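Long-range contact in surface-associated protein CshB (Streptococcus gordonii, PDB 6YZG), which is a cell-wall-anchored streptococcal adhesin whose non-repetitive domain 2, the part described here, probably helps attach the bacterium to host ligands such as fibronectin: residues W1-L13 with T23-L37. Numbering follows the deposited sequence.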
loop_
_atom_site.group_PDB
_atom_site.type_symbol
_atom_site.label_atom_id
_atom_site.label_comp_id
_atom_site.label_asym_id
_atom_site.label_seq_id
_atom_site.Cartn_x
_atom_site.Cartn_y
_atom_site.Cartn_z
ATOM N N TRP A 1 15.749 18.298 2.999
ATOM C CA TRP A 1 16.029 16.824 3.165
ATOM C C TRP A 1 17.484 16.535 2.804
ATOM O O TRP A 1 17.972 16.962 1.705
ATOM C CB TRP A 1 15.152 15.883 2.326
ATOM C CG TRP A 1 13.709 15.866 2.695
ATOM C CD1 TRP A 1 12.703 16.403 1.936
ATOM C CD2 TRP A 1 13.114 15.409 3.920
ATOM N NE1 TRP A 1 11.525 16.256 2.596
ATOM C CE2 TRP A 1 11.733 15.685 3.831
ATOM C CE3 TRP A 1 13.592 14.812 5.092
ATOM C CZ2 TRP A 1 10.825 15.282 4.827
ATOM C CZ3 TRP A 1 12.708 14.462 6.093
ATOM C CH2 TRP A 1 11.342 14.733 5.986
ATOM N N LEU A 2 18.197 15.804 3.618
ATOM C CA LEU A 2 19.608 15.447 3.310
ATOM C C LEU A 2 19.680 14.501 2.138
ATOM O O LEU A 2 18.936 13.522 2.039
ATOM C CB LEU A 2 20.259 14.828 4.531
ATOM C CG LEU A 2 20.395 15.735 5.757
ATOM C CD1 LEU A 2 21.007 14.996 6.900
ATOM C CD2 LEU A 2 21.156 17.025 5.443
ATOM N N ASP A 3 20.671 14.772 1.269
ATOM C CA ASP A 3 21.031 13.928 0.117
ATOM C C ASP A 3 22.088 12.942 0.551
ATOM O O ASP A 3 23.292 13.222 0.550
ATOM C CB ASP A 3 21.507 14.772 -1.074
ATOM C CG ASP A 3 21.856 13.927 -2.280
ATOM O OD1 ASP A 3 21.776 12.737 -2.223
ATOM O OD2 ASP A 3 22.276 14.564 -3.326
ATOM N N PHE A 4 21.653 11.769 0.989
ATOM C CA PHE A 4 22.575 10.743 1.441
ATOM C C PHE A 4 23.327 10.097 0.301
ATOM O O PHE A 4 24.299 9.317 0.577
ATOM C CB PHE A 4 21.794 9.722 2.253
ATOM C CG PHE A 4 21.236 10.239 3.555
ATOM C CD1 PHE A 4 22.110 10.787 4.519
ATOM C CD2 PHE A 4 19.873 10.200 3.844
ATOM C CE1 PHE A 4 21.616 11.246 5.746
ATOM C CE2 PHE A 4 19.411 10.720 5.044
ATOM C CZ PHE A 4 20.273 11.196 5.989
ATOM N N SER A 5 22.986 10.391 -0.941
ATOM C CA SER A 5 23.668 9.769 -2.110
ATOM C C SER A 5 24.970 10.507 -2.412
ATOM O O SER A 5 25.722 9.987 -3.284
ATOM C CB SER A 5 22.778 9.743 -3.346
ATOM O OG SER A 5 22.746 11.034 -3.972
ATOM N N ASP A 6 25.197 11.705 -1.862
ATOM C CA ASP A 6 26.426 12.489 -2.171
ATOM C C ASP A 6 27.622 11.802 -1.508
ATOM O O ASP A 6 27.793 11.859 -0.290
ATOM C CB ASP A 6 26.235 13.923 -1.710
ATOM C CG ASP A 6 27.413 14.805 -2.063
ATOM O OD1 ASP A 6 27.427 15.275 -3.173
ATOM O OD2 ASP A 6 28.274 15.063 -1.180
ATOM N N SER A 7 28.416 11.028 -2.257
ATOM C CA SER A 7 29.462 10.181 -1.661
ATOM C C SER A 7 30.489 11.016 -0.899
ATOM O O SER A 7 30.972 10.558 0.112
ATOM C CB SER A 7 30.126 9.343 -2.761
ATOM O OG SER A 7 30.633 10.211 -3.751
ATOM N N ALA A 8 30.798 12.225 -1.332
ATOM C CA ALA A 8 31.822 13.061 -0.677
ATOM C C ALA A 8 31.350 13.601 0.687
ATOM O O ALA A 8 32.167 14.076 1.486
ATOM C CB ALA A 8 32.212 14.191 -1.589
ATOM N N SER A 9 30.056 13.454 1.017
ATOM C CA SER A 9 29.515 13.901 2.322
ATOM C C SER A 9 29.856 12.864 3.415
ATOM O O SER A 9 29.762 13.221 4.601
ATOM C CB SER A 9 28.040 14.087 2.299
ATOM O OG SER A 9 27.645 15.130 1.418
ATOM N N TRP A 10 30.225 11.651 3.065
ATOM C CA TRP A 10 30.503 10.556 3.988
ATOM C C TRP A 10 31.985 10.406 4.273
ATOM O O TRP A 10 32.798 10.507 3.310
ATOM C CB TRP A 10 29.961 9.239 3.459
ATOM C CG TRP A 10 28.465 9.213 3.329
ATOM C CD1 TRP A 10 27.721 9.391 2.197
ATOM C CD2 TRP A 10 27.543 8.897 4.373
ATOM N NE1 TRP A 10 26.383 9.241 2.497
ATOM C CE2 TRP A 10 26.235 8.930 3.804
ATOM C CE3 TRP A 10 27.683 8.622 5.718
ATOM C CZ2 TRP A 10 25.088 8.721 4.601
ATOM C CZ3 TRP A 10 26.571 8.412 6.500
ATOM C CH2 TRP A 10 25.285 8.450 5.947
ATOM N N LYS A 11 32.301 10.135 5.504
ATOM C CA LYS A 11 33.683 9.724 5.910
ATOM C C LYS A 11 33.615 8.518 6.807
ATOM O O LYS A 11 32.640 8.333 7.565
ATOM C CB LYS A 11 34.450 10.817 6.647
ATOM C CG LYS A 11 34.625 12.065 5.855
ATOM C CD LYS A 11 35.733 11.874 4.806
ATOM C CE LYS A 11 36.075 13.181 4.108
ATOM N NZ LYS A 11 34.884 13.662 3.345
ATOM N N ASN A 12 34.698 7.715 6.784
ATOM C CA ASN A 12 34.871 6.622 7.738
ATOM C C ASN A 12 33.763 5.577 7.580
ATOM O O ASN A 12 33.256 5.078 8.593
ATOM C CB ASN A 12 34.959 7.127 9.174
ATOM C CG ASN A 12 35.543 6.123 10.144
ATOM O OD1 ASN A 12 36.275 5.240 9.702
ATOM N ND2 ASN A 12 35.159 6.213 11.394
ATOM N N LEU A 13 33.552 5.157 6.341
ATOM C CA LEU A 13 32.664 4.036 5.993
ATOM C C LEU A 13 33.379 2.710 6.201
ATOM O O LEU A 13 34.604 2.672 6.240
ATOM C CB LEU A 13 32.208 4.141 4.550
ATOM C CG LEU A 13 31.326 5.336 4.223
ATOM C CD1 LEU A 13 31.230 5.556 2.721
ATOM C CD2 LEU A 13 29.947 5.287 4.838
ATOM N N THR A 23 31.232 6.458 11.625
ATOM C CA THR A 23 30.975 7.048 10.313
ATOM C C THR A 23 30.369 8.432 10.470
ATOM O O THR A 23 29.526 8.665 11.378
ATOM C CB THR A 23 30.010 6.204 9.473
ATOM O OG1 THR A 23 30.632 4.939 9.203
ATOM C CG2 THR A 23 29.550 6.881 8.194
ATOM N N THR A 24 30.777 9.387 9.645
ATOM C CA THR A 24 30.172 10.719 9.642
ATOM C C THR A 24 29.553 11.066 8.291
ATOM O O THR A 24 30.020 10.637 7.208
ATOM C CB THR A 24 31.175 11.827 10.039
ATOM O OG1 THR A 24 32.210 11.910 9.028
ATOM C CG2 THR A 24 31.669 11.608 11.437
ATOM N N PHE A 25 28.515 11.907 8.380
ATOM C CA PHE A 25 27.862 12.539 7.216
ATOM C C PHE A 25 27.937 14.032 7.512
ATOM O O PHE A 25 27.426 14.453 8.575
ATOM C CB PHE A 25 26.413 12.086 7.001
ATOM C CG PHE A 25 25.686 12.810 5.911
ATOM C CD1 PHE A 25 25.024 13.997 6.183
ATOM C CD2 PHE A 25 25.742 12.323 4.607
ATOM C CE1 PHE A 25 24.410 14.689 5.160
ATOM C CE2 PHE A 25 25.070 13.011 3.592
ATOM C CZ PHE A 25 24.434 14.189 3.894
ATOM N N THR A 26 28.458 14.861 6.622
ATOM C CA THR A 26 28.580 16.287 6.862
ATOM C C THR A 26 28.112 17.075 5.632
ATOM O O THR A 26 28.462 16.729 4.511
ATOM C CB THR A 26 30.064 16.624 7.114
ATOM O OG1 THR A 26 30.657 15.762 8.094
ATOM C CG2 THR A 26 30.152 18.072 7.539
ATOM N N LYS A 27 27.279 18.076 5.832
ATOM C CA LYS A 27 26.735 18.866 4.718
ATOM C C LYS A 27 26.548 20.305 5.201
ATOM O O LYS A 27 25.908 20.560 6.232
ATOM C CB LYS A 27 25.414 18.289 4.207
ATOM C CG LYS A 27 24.740 19.104 3.089
ATOM C CD LYS A 27 25.476 19.087 1.797
ATOM C CE LYS A 27 24.758 19.946 0.757
ATOM N NZ LYS A 27 25.405 19.905 -0.574
ATOM N N GLU A 28 27.015 21.251 4.378
ATOM C CA GLU A 28 26.631 22.647 4.542
ATOM C C GLU A 28 25.309 22.851 3.824
ATOM O O GLU A 28 25.268 22.944 2.598
ATOM C CB GLU A 28 27.749 23.555 3.998
ATOM C CG GLU A 28 27.578 25.030 4.331
ATOM C CD GLU A 28 28.759 25.902 3.922
ATOM O OE1 GLU A 28 29.801 25.376 3.379
ATOM O OE2 GLU A 28 28.583 27.136 4.094
ATOM N N ILE A 29 24.231 22.800 4.578
ATOM C CA ILE A 29 22.857 22.732 4.011
ATOM C C ILE A 29 22.361 24.085 3.528
ATOM O O ILE A 29 21.384 24.105 2.756
ATOM C CB ILE A 29 21.885 22.093 5.011
ATOM C CG1 ILE A 29 21.789 22.945 6.268
ATOM C CG2 ILE A 29 22.285 20.657 5.243
ATOM C CD1 ILE A 29 20.681 22.505 7.217
ATOM N N SER A 30 22.969 25.128 4.001
ATOM C CA SER A 30 22.618 26.525 3.652
ATOM C C SER A 30 23.919 27.257 3.901
ATOM O O SER A 30 24.733 26.867 4.726
ATOM C CB SER A 30 21.434 26.930 4.566
ATOM O OG SER A 30 20.955 28.230 4.323
ATOM N N PRO A 31 24.169 28.435 3.278
ATOM C CA PRO A 31 25.450 29.091 3.484
ATOM C C PRO A 31 25.727 29.362 4.972
ATOM O O PRO A 31 24.848 30.048 5.641
ATOM C CB PRO A 31 25.253 30.381 2.657
ATOM C CG PRO A 31 24.299 29.995 1.590
ATOM C CD PRO A 31 23.316 29.076 2.283
ATOM N N GLY A 32 26.829 28.860 5.466
ATOM C CA GLY A 32 27.261 29.076 6.856
ATOM C C GLY A 32 26.683 28.031 7.831
ATOM O O GLY A 32 27.147 28.062 8.984
ATOM N N TYR A 33 25.772 27.167 7.378
ATOM C CA TYR A 33 25.024 26.250 8.305
ATOM C C TYR A 33 25.471 24.814 7.986
ATOM O O TYR A 33 25.112 24.309 6.913
ATOM C CB TYR A 33 23.541 26.489 8.176
ATOM C CG TYR A 33 22.710 25.957 9.317
ATOM C CD1 TYR A 33 22.532 24.602 9.508
ATOM C CD2 TYR A 33 22.108 26.804 10.205
ATOM C CE1 TYR A 33 21.800 24.108 10.579
ATOM C CE2 TYR A 33 21.388 26.331 11.288
ATOM C CZ TYR A 33 21.237 24.967 11.471
ATOM O OH TYR A 33 20.525 24.459 12.522
ATOM N N VAL A 34 26.232 24.221 8.909
ATOM C CA VAL A 34 26.875 22.911 8.709
ATOM C C VAL A 34 26.238 21.914 9.677
ATOM O O VAL A 34 26.243 22.162 10.902
ATOM C CB VAL A 34 28.400 22.925 8.907
ATOM C CG1 VAL A 34 28.923 21.497 8.678
ATOM C CG2 VAL A 34 29.037 23.945 7.963
ATOM N N VAL A 35 25.773 20.809 9.123
ATOM C CA VAL A 35 25.272 19.706 9.968
ATOM C C VAL A 35 26.214 18.529 9.849
ATOM O O VAL A 35 26.714 18.182 8.766
ATOM C CB VAL A 35 23.845 19.317 9.565
ATOM C CG1 VAL A 35 22.861 20.442 9.765
ATOM C CG2 VAL A 35 23.741 18.778 8.186
ATOM N N THR A 36 26.474 17.928 11.001
ATOM C CA THR A 36 27.345 16.752 11.046
ATOM C C THR A 36 26.585 15.672 11.778
ATOM O O THR A 36 26.177 15.906 12.959
ATOM C CB THR A 36 28.663 17.021 11.761
ATOM O OG1 THR A 36 29.340 18.141 11.130
ATOM C CG2 THR A 36 29.550 15.810 11.733
ATOM N N LEU A 37 26.412 14.520 11.171
ATOM C CA LEU A 37 25.821 13.332 11.776
ATOM C C LEU A 37 26.972 12.364 12.035
ATOM O O LEU A 37 27.814 12.122 11.142
ATOM C CB LEU A 37 24.837 12.608 10.862
ATOM C CG LEU A 37 23.723 13.418 10.222
ATOM C CD1 LEU A 37 22.767 12.511 9.469
ATOM C CD2 LEU A 37 23.050 14.418 11.104
HETATM O O HOH W 1 31.482 13.465 6.846
#
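Phe-25 is the bump of this contact: its ring fills a hollow lined by Leu-2, Phe-4, Ser-9 and Trp-10, where the short strand 10-11 pairs antiparallel with strand 24-30 in the CshA-type non-repetitive domain 2. With CG anti to the backbone N (chi1 174°), the ring lies alongside Trp-10 and reaches Ser-9 and Phe-4, and two edge-to-face pairs probably hold its tilt. Phe-4 turns its edge to one face of Phe-25, the planes at 63°, while Phe-25 presents its own edge to the face of Trp-10, with CD2 3.5 Å from Trp-10 CE2. Ser-9 packs tightly, its CB 3.4 Å from Phe-25 CE2. Further along, Leu-2 wedges its two methyls among Phe-25, Ile-29, Val-35 and Leu-37; CD1 meets Leu-37 CD1 tip to tip at 4.0 Å. Phe-4 is also packed against Met-258 of the second subunit, placing the cluster near the subunit interface. Register is set by the hydrogen-bonded antiparallel pair Lys-11 and Thr-24, with Lys-11 N to Thr-24 O at 2.9 Å and Thr-24 N to Lys-11 O at 3.0 Å, and by Thr-26 N to Ser-9 O (2.9 Å). That last carbonyl also accepts from a water bonded to the hydroxyls of Thr-24 and Thr-26. The indole is anchored within its own segment: Trp-10 NE1 donates almost in the ring plane to Phe-4 O, 2.8 Å away and nearly straight at 173°.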